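Local coordinates for DnaD domain protein (Enterococcus faecalis, PDB 2I5U) that is of unknown function but, as a DnaD-type domain of the DnaB/DnaD family, probably takes part in the initiation of DNA replication, at residues G14-S18 against K19-D23; L44-K47 against A48-A52; A55-N59 against Y60-N64; A65-K68 against D69-Q72. One frame throughout, in Å; residues are numbered along the deposited sequence.

Contact 1 of 4, residues G14-S18 against K19-D23; sequences GLMSS and KTMTD
Ser17 O and Ser18 O take up Met21 N and Thr22 N in nearly straight bonds (3.0 Å and 163° for Met21 N to Ser17 O), where the extended chain turns into the first coil of helix 18-32. Rotated between its own N and carbonyl carbon (chi1 78°), Ser17 OG faces the incoming coil, 2.9 Å from Thr20 OG1 and 3.0 Å from Thr20 N. A water ties the same two residues together, accepting from Ser17 N at 2.9 Å and lying 2.8 Å from Thr20 OG1. The other branch of Thr20, its CG2, meets the SE of Met16, a selenomethionine bent at chi2 and chi3 that crosses Thr20 at about a right angle; Met16 CG rests near the SE of Met21. Both contacts are provisional, since Met16 is modelled in two conformers. Further along the coil, Lys19 NZ bridges to the syn lone pair of Asp23 OD2. Beneath the turn Trp8 of helix 2-9 touches both Met16 and Thr20, while the Thr22 side chain lies near a bound magnesium ion. Ser17 at the N-cap, with two i to i+4 backbone bonds behind it, marks the start of helix 18-32, where the loop from helix 2-9 ends.

Contact 2 of 4, residues L44-K47 against A48-A52; sequences LIVK and AIEIA
Glu50 carries the one flat side-chain group here, a carboxylate with Val46 on one side of its plane and Lys47 on the other. Val46 CG1 stands 4.4 Å from Glu50 CD, almost directly over one face. From the opposite side Lys47 NZ comes in well above the plane, making a long salt bridge of 3.6 Å to Glu50 OE1. No ring belongs to either segment. The lysine gets there by folding: its CG leaves anti to the backbone N (chi1 -178°), and the chain then bends at chi2, chi3 and chi4, crossing both Glu50 and Ile51 at about a right angle. This fold lays the ammonium against aliphatic carbon as well, 3.4 Å from Ile51 CG1. On the inward side of the helix Ile45 CG2 meets Ile49 CD1 at 4.0 Å, and Ile49 CG1 passes 3.4 Å from Ile45 O. Four successive backbone bonds run beneath these side chains, from Ala48 N to Leu44 O through Ile51 N to Lys47 O, all regular alpha-helical links at 2.9 to 3.0 Å. Ile45 packs on Phe24, Trp27 and Ile28 of helix 18-32, Ile49 on Ile7 and Ile63, and Ile51 on Ile66 and Trp70, placing this part of helix 38-55 among the other three helices. The chemistry is accordingly divided: the buried side is held by branched hydrocarbon, whereas the Lys47–Glu50 attraction, long and lacking a hydrogen bond, probably adds only modestly to a stretch of helix already held by these four backbone bonds.

Contact 3 of 4, residues A55-N59 against Y60-N64; sequences ANARN and YNYIN
Ala57 CB sits over one face of the Tyr62 ring, 3.5 Å from its centroid and 17° off the ring normal, a close CH-pi contact displaced toward CD1. Ala55 CB comes to the far end of the same side chain, obliquely, 3.4 Å from Tyr62 OH. The backbone of the tyrosine is gripped too: Asn59 OD1 accepts from Tyr62 N at 2.9 Å, the donor tilted 29° from the amide plane. With CG between the backbone N and carbonyl carbon (chi1 60°), the Asn59 amide folds over the start of helix 60-73. This is a side-chain N-cap, and the Asn59 carbonyl supplements it with weak bonds from Tyr62 N and Ile63 N. Ahead of the cap the chain closes helix 38-55 with a Schellman motif at Asn56, of positive phi, then makes an inverse gamma turn centred on Arg58, whose weak bond runs from Asn59 N to Ala57 O at 2.9 Å. Farther out, Arg58 NH1 bonds to Asn11 O, linking the connection to the loop that follows helix 2-9. On another side of the new helix, Tyr60 meets Phe24 edge-to-face, and Asn64 CB lies over one face of the Tyr60 ring, 3.7 Å above the plane and offset toward the rim.

Contact 4 of 4, residues A65-K68 against D69-Q72; sequences AILK and DWEQ
Along helix 60-73, Ile66 and Trp70 form an i to i+4 aliphatic-aromatic pair, the two side chains side by side and pointing the same way. Ile66 CG2, the branch anti to the backbone N, lies over one face of the indole, 3.6 Å from the centroid of its six-membered ring and 18° off the normal; the nearest ring atom is Trp70 CZ2 at 3.4 Å. Leu67 CD2 approaches obliquely, 4.0 Å from Trp70 CE3. The backbone beneath reinforces the pair, for Trp70 N bonds to Ile66 O at 3.2 Å, nearly straight (169° at the hydrogen), and Glu71 N follows to Leu67 O at 2.9 Å. The bond from Asp69 N to Ala65 O is weak at 3.3 Å, and there a water donates to Ala65 O at 2.7 Å and, less certainly because Asp69 is modelled in two conformers, to Asp69 OD1. A second water donates to Lys68 O, which already receives Gln72 N at 3.1 Å. Trp70 is further packed by Leu44 and Ile51 of helix 38-55 and by Phe75. Dispersion and CH-pi attraction therefore hold the indole on the inner side, while on the outer side water shares the carbonyls with the helical N-H groups, consistent with a solvated helix surface.

Contact 2 is partly buried, its centre about 6 Å from that of the chain, and combines hydrocarbon packing with a long salt bridge; the other three are surface contacts, at about 10 to 11 Å. Water takes part in contacts 1 and 4, CH-pi packing in contacts 3 and 4. Contacts 1 and 3 are both helix beginnings, one with Ser17 at the N-cap and a water bridging to Thr20, the other capped by the Asn59 side-chain oxygen, and they meet where Tyr60 packs on Thr20 and Asp23. Contacts 3 and 4 share helix 60-73, and both reach contact 2: Ile63 meets Ile49 and Ala52, and Trp70 and Ile66 meet Ile51. Contacts 1 and 4 stand on opposite sides of the chain's centre.

Contact 1 of 4, residues G14-S18 against K19-D23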
loop_
_atom_site.group_PDB
_atom_site.type_symbol
_atom_site.label_atom_id
_atom_site.label_comp_id
_atom_site.label_asym_id
_atom_site.label_seq_id
_atom_site.Cartn_x
_atom_site.Cartn_y
_atom_site.Cartn_z
ATOM N N GLY A 14 -1.355 -12.988 6.471
ATOM C CA GLY A 14 -2.430 -13.186 7.438
ATOM C C GLY A 14 -3.595 -12.261 7.185
ATOM O O GLY A 14 -3.690 -11.592 6.150
ATOM N N LEU A 15 -4.493 -12.190 8.164
ATOM C CA LEU A 15 -5.637 -11.311 8.084
ATOM C C LEU A 15 -5.195 -9.862 7.989
ATOM O O LEU A 15 -4.205 -9.470 8.595
ATOM C CB LEU A 15 -6.505 -11.459 9.334
ATOM C CG LEU A 15 -7.099 -12.820 9.630
ATOM C CD1 LEU A 15 -7.838 -12.807 10.991
ATOM C CD2 LEU A 15 -8.017 -13.212 8.493
HETATM N N MSE A 16 -5.932 -9.066 7.231
HETATM C CA MSE A 16 -5.734 -7.622 7.241
HETATM C C MSE A 16 -6.324 -7.043 8.525
HETATM O O MSE A 16 -7.517 -7.112 8.743
HETATM C CB MSE A 16 -6.401 -6.971 6.014
HETATM C CG MSE A 16 -6.518 -5.491 6.067
HETATM SE SE MSE A 16 -4.816 -4.813 5.817
HETATM C CE MSE A 16 -4.782 -5.022 3.853
ATOM N N SER A 17 -5.471 -6.498 9.375
ATOM C CA SER A 17 -5.935 -5.915 10.624
ATOM C C SER A 17 -6.741 -4.643 10.383
ATOM O O SER A 17 -6.604 -3.979 9.347
ATOM C CB SER A 17 -4.765 -5.635 11.555
ATOM O OG SER A 17 -4.062 -4.475 11.189
ATOM N N SER A 18 -7.581 -4.279 11.341
ATOM C CA SER A 18 -8.267 -2.992 11.279
ATOM C C SER A 18 -7.275 -1.822 11.184
ATOM O O SER A 18 -7.502 -0.863 10.447
ATOM C CB SER A 18 -9.170 -2.807 12.495
ATOM O OG SER A 18 -10.245 -3.738 12.480
ATOM N N LYS A 19 -6.183 -1.901 11.943
ATOM C CA LYS A 19 -5.171 -0.852 11.946
ATOM C C LYS A 19 -4.526 -0.675 10.573
ATOM O O LYS A 19 -4.358 0.437 10.084
ATOM C CB LYS A 19 -4.077 -1.160 12.983
ATOM C CG LYS A 19 -2.977 -0.073 13.080
ATOM C CD LYS A 19 -1.788 -0.497 13.951
ATOM C CE LYS A 19 -0.764 0.665 14.058
ATOM N NZ LYS A 19 -0.233 1.167 12.737
ATOM N N THR A 20 -4.182 -1.797 9.951
ATOM C CA THR A 20 -3.493 -1.757 8.684
ATOM C C THR A 20 -4.448 -1.275 7.609
ATOM O O THR A 20 -4.036 -0.513 6.728
ATOM C CB THR A 20 -2.881 -3.130 8.343
ATOM O OG1 THR A 20 -1.999 -3.517 9.396
ATOM C CG2 THR A 20 -2.134 -3.079 6.954
HETATM N N MSE A 21 -5.731 -1.645 7.678
HETATM C CA MSE A 21 -6.713 -1.099 6.701
HETATM C C MSE A 21 -6.858 0.408 6.852
HETATM O O MSE A 21 -6.955 1.160 5.855
HETATM C CB MSE A 21 -8.084 -1.765 6.813
HETATM C CG MSE A 21 -8.925 -1.649 5.514
HETATM SE SE MSE A 21 -8.176 -2.518 3.890
HETATM C CE MSE A 21 -7.317 -0.959 3.102
ATOM N N THR A 22 -6.885 0.862 8.098
ATOM C CA THR A 22 -6.914 2.298 8.406
ATOM C C THR A 22 -5.696 2.967 7.791
ATOM O O THR A 22 -5.803 4.014 7.167
ATOM C CB THR A 22 -6.930 2.537 9.932
ATOM O OG1 THR A 22 -8.133 1.970 10.484
ATOM C CG2 THR A 22 -6.831 4.008 10.252
ATOM N N ASP A 23 -4.531 2.350 7.973
ATOM C CA ASP A 23 -3.275 2.887 7.459
ATOM C C ASP A 23 -3.289 2.996 5.947
ATOM O O ASP A 23 -2.837 3.994 5.375
ATOM C CB ASP A 23 -2.088 2.022 7.923
ATOM C CG ASP A 23 -1.796 2.150 9.408
ATOM O OD1 ASP A 23 -2.098 3.204 10.009
ATOM O OD2 ASP A 23 -1.253 1.199 9.999
HETATM O O HOH W 1 -2.584 -6.291 9.343
#

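Contact 2 of 4, residues L44-K47 against A48-A52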
loop_
_atom_site.group_PDB
_atom_site.type_symbol
_atom_site.label_atom_id
_atom_site.label_comp_id
_atom_site.label_asym_id
_atom_site.label_seq_id
_atom_site.Cartn_x
_atom_site.Cartn_y
_atom_site.Cartn_z
ATOM N N LEU A 44 -0.550 1.836 -6.495
ATOM C CA LEU A 44 0.745 2.012 -5.830
ATOM C C LEU A 44 0.860 1.081 -4.623
ATOM O O LEU A 44 1.879 0.437 -4.412
ATOM C CB LEU A 44 0.950 3.452 -5.369
ATOM C CG LEU A 44 1.242 4.472 -6.480
ATOM C CD1 LEU A 44 1.192 5.905 -5.932
ATOM C CD2 LEU A 44 2.579 4.195 -7.131
ATOM N N ILE A 45 -0.205 0.984 -3.846
ATOM C CA ILE A 45 -0.165 0.134 -2.671
ATOM C C ILE A 45 -0.026 -1.344 -3.090
ATOM O O ILE A 45 0.777 -2.083 -2.529
ATOM C CB ILE A 45 -1.377 0.359 -1.736
ATOM C CG1 ILE A 45 -1.307 1.761 -1.122
ATOM C CG2 ILE A 45 -1.378 -0.680 -0.629
ATOM C CD1 ILE A 45 -2.605 2.238 -0.555
ATOM N N VAL A 46 -0.787 -1.757 -4.090
ATOM C CA VAL A 46 -0.673 -3.123 -4.592
ATOM C C VAL A 46 0.767 -3.415 -5.014
ATOM O O VAL A 46 1.318 -4.486 -4.684
ATOM C CB VAL A 46 -1.624 -3.375 -5.760
ATOM C CG1 VAL A 46 -1.310 -4.721 -6.418
ATOM C CG2 VAL A 46 -3.078 -3.338 -5.290
ATOM N N LYS A 47 1.378 -2.486 -5.748
ATOM C CA LYS A 47 2.760 -2.670 -6.194
ATOM C C LYS A 47 3.741 -2.783 -5.012
ATOM O O LYS A 47 4.655 -3.599 -5.037
ATOM C CB LYS A 47 3.187 -1.536 -7.127
ATOM C CG LYS A 47 4.591 -1.674 -7.669
ATOM C CD LYS A 47 4.679 -2.763 -8.725
ATOM C CE LYS A 47 6.012 -3.491 -8.710
ATOM N NZ LYS A 47 5.972 -4.647 -7.768
ATOM N N ALA A 48 3.583 -1.932 -3.997
ATOM C CA ALA A 48 4.442 -2.008 -2.813
ATOM C C ALA A 48 4.265 -3.373 -2.138
ATOM O O ALA A 48 5.223 -3.955 -1.655
ATOM C CB ALA A 48 4.136 -0.869 -1.821
ATOM N N ILE A 49 3.048 -3.884 -2.090
ATOM C CA ILE A 49 2.825 -5.211 -1.489
ATOM C C ILE A 49 3.525 -6.304 -2.288
ATOM O O ILE A 49 4.178 -7.202 -1.709
ATOM C CB ILE A 49 1.317 -5.521 -1.346
ATOM C CG1 ILE A 49 0.731 -4.599 -0.281
ATOM C CG2 ILE A 49 1.085 -6.968 -0.957
ATOM C CD1 ILE A 49 -0.832 -4.615 -0.208
ATOM N N GLU A 50 3.459 -6.204 -3.603
ATOM C CA GLU A 50 4.187 -7.141 -4.484
ATOM C C GLU A 50 5.687 -7.106 -4.225
ATOM O O GLU A 50 6.349 -8.150 -4.159
ATOM C CB GLU A 50 3.925 -6.811 -5.952
ATOM C CG GLU A 50 2.525 -7.189 -6.379
ATOM C CD GLU A 50 2.250 -6.928 -7.839
ATOM O OE1 GLU A 50 2.650 -5.858 -8.345
ATOM O OE2 GLU A 50 1.606 -7.801 -8.479
ATOM N N ILE A 51 6.226 -5.902 -4.067
ATOM C CA ILE A 51 7.666 -5.737 -3.764
ATOM C C ILE A 51 8.022 -6.413 -2.427
ATOM O O ILE A 51 9.024 -7.105 -2.317
ATOM C CB ILE A 51 8.046 -4.239 -3.756
ATOM C CG1 ILE A 51 8.009 -3.665 -5.177
ATOM C CG2 ILE A 51 9.418 -4.022 -3.157
ATOM C CD1 ILE A 51 8.034 -2.149 -5.257
ATOM N N ALA A 52 7.161 -6.252 -1.440
ATOM C CA ALA A 52 7.362 -6.850 -0.132
ATOM C C ALA A 52 7.302 -8.375 -0.205
ATOM O O ALA A 52 8.065 -9.066 0.474
ATOM C CB ALA A 52 6.298 -6.309 0.859
#

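Contact 3 of 4, residues A55-N59 against Y60-N64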
loop_
_atom_site.group_PDB
_atom_site.type_symbol
_atom_site.label_atom_id
_atom_site.label_comp_id
_atom_site.label_asym_id
_atom_site.label_seq_id
_atom_site.Cartn_x
_atom_site.Cartn_y
_atom_site.Cartn_z
ATOM N N ALA A 55 10.621 -9.586 -1.789
ATOM C CA ALA A 55 11.729 -9.403 -0.833
ATOM C C ALA A 55 11.581 -10.265 0.413
ATOM O O ALA A 55 12.495 -10.331 1.246
ATOM C CB ALA A 55 11.824 -7.919 -0.435
ATOM N N ASN A 56 10.421 -10.903 0.557
ATOM C CA ASN A 56 10.069 -11.669 1.742
ATOM C C ASN A 56 10.103 -10.852 3.005
ATOM O O ASN A 56 10.635 -11.296 4.044
ATOM C CB ASN A 56 10.902 -12.937 1.868
ATOM C CG ASN A 56 10.111 -14.060 2.458
ATOM O OD1 ASN A 56 8.920 -13.908 2.700
ATOM N ND2 ASN A 56 10.738 -15.186 2.680
ATOM N N ALA A 57 9.515 -9.665 2.904
ATOM C CA ALA A 57 9.367 -8.745 4.033
ATOM C C ALA A 57 7.893 -8.351 4.121
ATOM O O ALA A 57 7.507 -7.211 3.874
ATOM C CB ALA A 57 10.283 -7.507 3.839
ATOM N N ARG A 58 7.066 -9.347 4.416
ATOM C CA ARG A 58 5.643 -9.239 4.331
ATOM C C ARG A 58 5.088 -8.630 5.606
ATOM O O ARG A 58 4.434 -9.298 6.427
ATOM C CB ARG A 58 5.011 -10.584 4.037
ATOM C CG ARG A 58 5.313 -11.056 2.631
ATOM C CD ARG A 58 4.841 -12.430 2.383
ATOM N NE ARG A 58 5.729 -13.430 2.949
ATOM C CZ ARG A 58 5.557 -14.741 2.814
ATOM N NH1 ARG A 58 4.456 -15.204 2.212
ATOM N NH2 ARG A 58 6.445 -15.595 3.323
ATOM N N ASN A 59 5.323 -7.333 5.738
ATOM C CA ASN A 59 4.821 -6.563 6.896
ATOM C C ASN A 59 4.614 -5.110 6.525
ATOM O O ASN A 59 5.177 -4.604 5.548
ATOM C CB ASN A 59 5.763 -6.677 8.088
ATOM C CG ASN A 59 7.146 -6.149 7.783
ATOM O OD1 ASN A 59 7.363 -4.938 7.730
ATOM N ND2 ASN A 59 8.083 -7.051 7.583
ATOM N N TYR A 60 3.777 -4.448 7.305
ATOM C CA TYR A 60 3.423 -3.059 7.026
ATOM C C TYR A 60 4.636 -2.138 7.093
ATOM O O TYR A 60 4.735 -1.180 6.330
ATOM C CB TYR A 60 2.317 -2.570 7.961
ATOM C CG TYR A 60 1.987 -1.126 7.725
ATOM C CD1 TYR A 60 1.253 -0.737 6.629
ATOM C CD2 TYR A 60 2.437 -0.127 8.590
ATOM C CE1 TYR A 60 0.954 0.611 6.391
ATOM C CE2 TYR A 60 2.141 1.199 8.367
ATOM C CZ TYR A 60 1.419 1.573 7.256
ATOM O OH TYR A 60 1.131 2.931 7.087
ATOM N N ASN A 61 5.532 -2.383 8.040
ATOM C CA ASN A 61 6.700 -1.505 8.176
ATOM C C ASN A 61 7.470 -1.379 6.869
ATOM O O ASN A 61 7.830 -0.289 6.457
ATOM C CB ASN A 61 7.622 -1.979 9.296
ATOM C CG ASN A 61 7.043 -1.740 10.687
ATOM O OD1 ASN A 61 6.335 -0.753 10.926
ATOM N ND2 ASN A 61 7.392 -2.603 11.615
ATOM N N TYR A 62 7.687 -2.504 6.214
ATOM C CA TYR A 62 8.470 -2.521 4.983
ATOM C C TYR A 62 7.709 -1.794 3.866
ATOM O O TYR A 62 8.284 -0.981 3.109
ATOM C CB TYR A 62 8.751 -3.960 4.574
ATOM C CG TYR A 62 9.730 -4.115 3.431
ATOM C CD1 TYR A 62 11.096 -4.187 3.666
ATOM C CD2 TYR A 62 9.284 -4.292 2.135
ATOM C CE1 TYR A 62 11.980 -4.365 2.630
ATOM C CE2 TYR A 62 10.169 -4.463 1.101
ATOM C CZ TYR A 62 11.514 -4.484 1.355
ATOM O OH TYR A 62 12.432 -4.687 0.317
ATOM N N ILE A 63 6.404 -2.046 3.797
ATOM C CA ILE A 63 5.569 -1.401 2.787
ATOM C C ILE A 63 5.493 0.111 3.008
ATOM O O ILE A 63 5.572 0.891 2.062
ATOM C CB ILE A 63 4.158 -2.042 2.762
ATOM C CG1 ILE A 63 4.263 -3.488 2.268
ATOM C CG2 ILE A 63 3.219 -1.236 1.902
ATOM C CD1 ILE A 63 3.108 -4.321 2.674
ATOM N N ASN A 64 5.316 0.512 4.258
ATOM C CA ASN A 64 5.266 1.928 4.636
ATOM C C ASN A 64 6.535 2.682 4.188
ATOM O O ASN A 64 6.453 3.790 3.675
ATOM C CB ASN A 64 5.058 2.025 6.157
ATOM C CG ASN A 64 4.835 3.421 6.636
ATOM O OD1 ASN A 64 4.006 4.152 6.120
ATOM N ND2 ASN A 64 5.556 3.788 7.678
#

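Contact 4 of 4, residues A65-K68 against D69-Q72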
loop_
_atom_site.group_PDB
_atom_site.type_symbol
_atom_site.label_atom_id
_atom_site.label_comp_id
_atom_site.label_asym_id
_atom_site.label_seq_id
_atom_site.Cartn_x
_atom_site.Cartn_y
_atom_site.Cartn_z
ATOM N N ALA A 65 7.690 2.078 4.397
ATOM C CA ALA A 65 8.949 2.714 3.987
ATOM C C ALA A 65 8.955 2.971 2.487
ATOM O O ALA A 65 9.394 4.046 2.026
ATOM C CB ALA A 65 10.116 1.866 4.386
ATOM N N ILE A 66 8.483 1.989 1.721
ATOM C CA ILE A 66 8.404 2.139 0.272
ATOM C C ILE A 66 7.483 3.282 -0.112
ATOM O O ILE A 66 7.824 4.140 -0.914
ATOM C CB ILE A 66 7.884 0.862 -0.403
ATOM C CG1 ILE A 66 8.837 -0.306 -0.169
ATOM C CG2 ILE A 66 7.702 1.088 -1.899
ATOM C CD1 ILE A 66 8.280 -1.662 -0.577
ATOM N N LEU A 67 6.290 3.273 0.449
ATOM C CA LEU A 67 5.300 4.308 0.141
ATOM C C LEU A 67 5.756 5.723 0.531
ATOM O O LEU A 67 5.427 6.685 -0.158
ATOM C CB LEU A 67 3.959 3.978 0.813
ATOM C CG LEU A 67 3.285 2.692 0.332
ATOM C CD1 LEU A 67 2.076 2.431 1.217
ATOM C CD2 LEU A 67 2.929 2.759 -1.140
ATOM N N LYS A 68 6.468 5.863 1.647
ATOM C CA LYS A 68 6.955 7.200 2.066
ATOM C C LYS A 68 7.888 7.776 1.035
ATOM O O LYS A 68 7.891 9.014 0.789
ATOM C CB LYS A 68 7.696 7.132 3.398
ATOM C CG LYS A 68 6.809 6.975 4.588
ATOM C CD LYS A 68 7.619 6.976 5.866
ATOM C CE LYS A 68 6.750 6.697 7.085
ATOM N NZ LYS A 68 7.536 6.549 8.375
ATOM N N ASP A 69 8.734 6.914 0.463
ATOM C CA ASP A 69 9.643 7.314 -0.612
ATOM C C ASP A 69 8.839 7.857 -1.773
ATOM O O ASP A 69 9.024 8.996 -2.201
ATOM C CB ASP A 69 10.469 6.128 -1.121
ATOM C CG ASP A 69 11.507 5.667 -0.139
ATOM O OD1 ASP A 69 11.949 6.475 0.694
ATOM O OD2 ASP A 69 11.906 4.488 -0.217
ATOM N N TRP A 70 7.918 7.036 -2.258
ATOM C CA TRP A 70 7.136 7.382 -3.430
ATOM C C TRP A 70 6.337 8.668 -3.223
ATOM O O TRP A 70 6.232 9.500 -4.139
ATOM C CB TRP A 70 6.207 6.212 -3.780
ATOM C CG TRP A 70 6.950 4.976 -4.231
ATOM C CD1 TRP A 70 8.284 4.865 -4.481
ATOM C CD2 TRP A 70 6.383 3.686 -4.509
ATOM N NE1 TRP A 70 8.592 3.591 -4.869
ATOM C CE2 TRP A 70 7.442 2.843 -4.902
ATOM C CE3 TRP A 70 5.087 3.161 -4.445
ATOM C CZ2 TRP A 70 7.245 1.505 -5.275
ATOM C CZ3 TRP A 70 4.889 1.817 -4.806
ATOM C CH2 TRP A 70 5.961 1.011 -5.205
ATOM N N GLU A 71 5.812 8.852 -2.019
ATOM C CA GLU A 71 4.989 10.023 -1.708
ATOM C C GLU A 71 5.808 11.305 -1.748
ATOM O O GLU A 71 5.383 12.303 -2.356
ATOM C CB GLU A 71 4.352 9.876 -0.327
ATOM C CG GLU A 71 3.553 11.102 0.108
ATOM C CD GLU A 71 3.200 11.084 1.571
ATOM O OE1 GLU A 71 3.997 10.554 2.382
ATOM O OE2 GLU A 71 2.119 11.629 1.933
ATOM N N GLN A 72 6.979 11.289 -1.115
ATOM C CA GLN A 72 7.844 12.474 -1.108
ATOM C C GLN A 72 8.357 12.817 -2.507
ATOM O O GLN A 72 8.503 14.003 -2.850
ATOM C CB GLN A 72 9.010 12.314 -0.114
ATOM C CG GLN A 72 9.983 11.180 -0.398
ATOM C CD GLN A 72 11.132 11.573 -1.300
ATOM O OE1 GLN A 72 11.337 12.759 -1.598
ATOM N NE2 GLN A 72 11.914 10.572 -1.728
HETATM O O HOH W 2 11.159 5.681 3.249
HETATM O O HOH W 3 6.496 10.736 2.554
#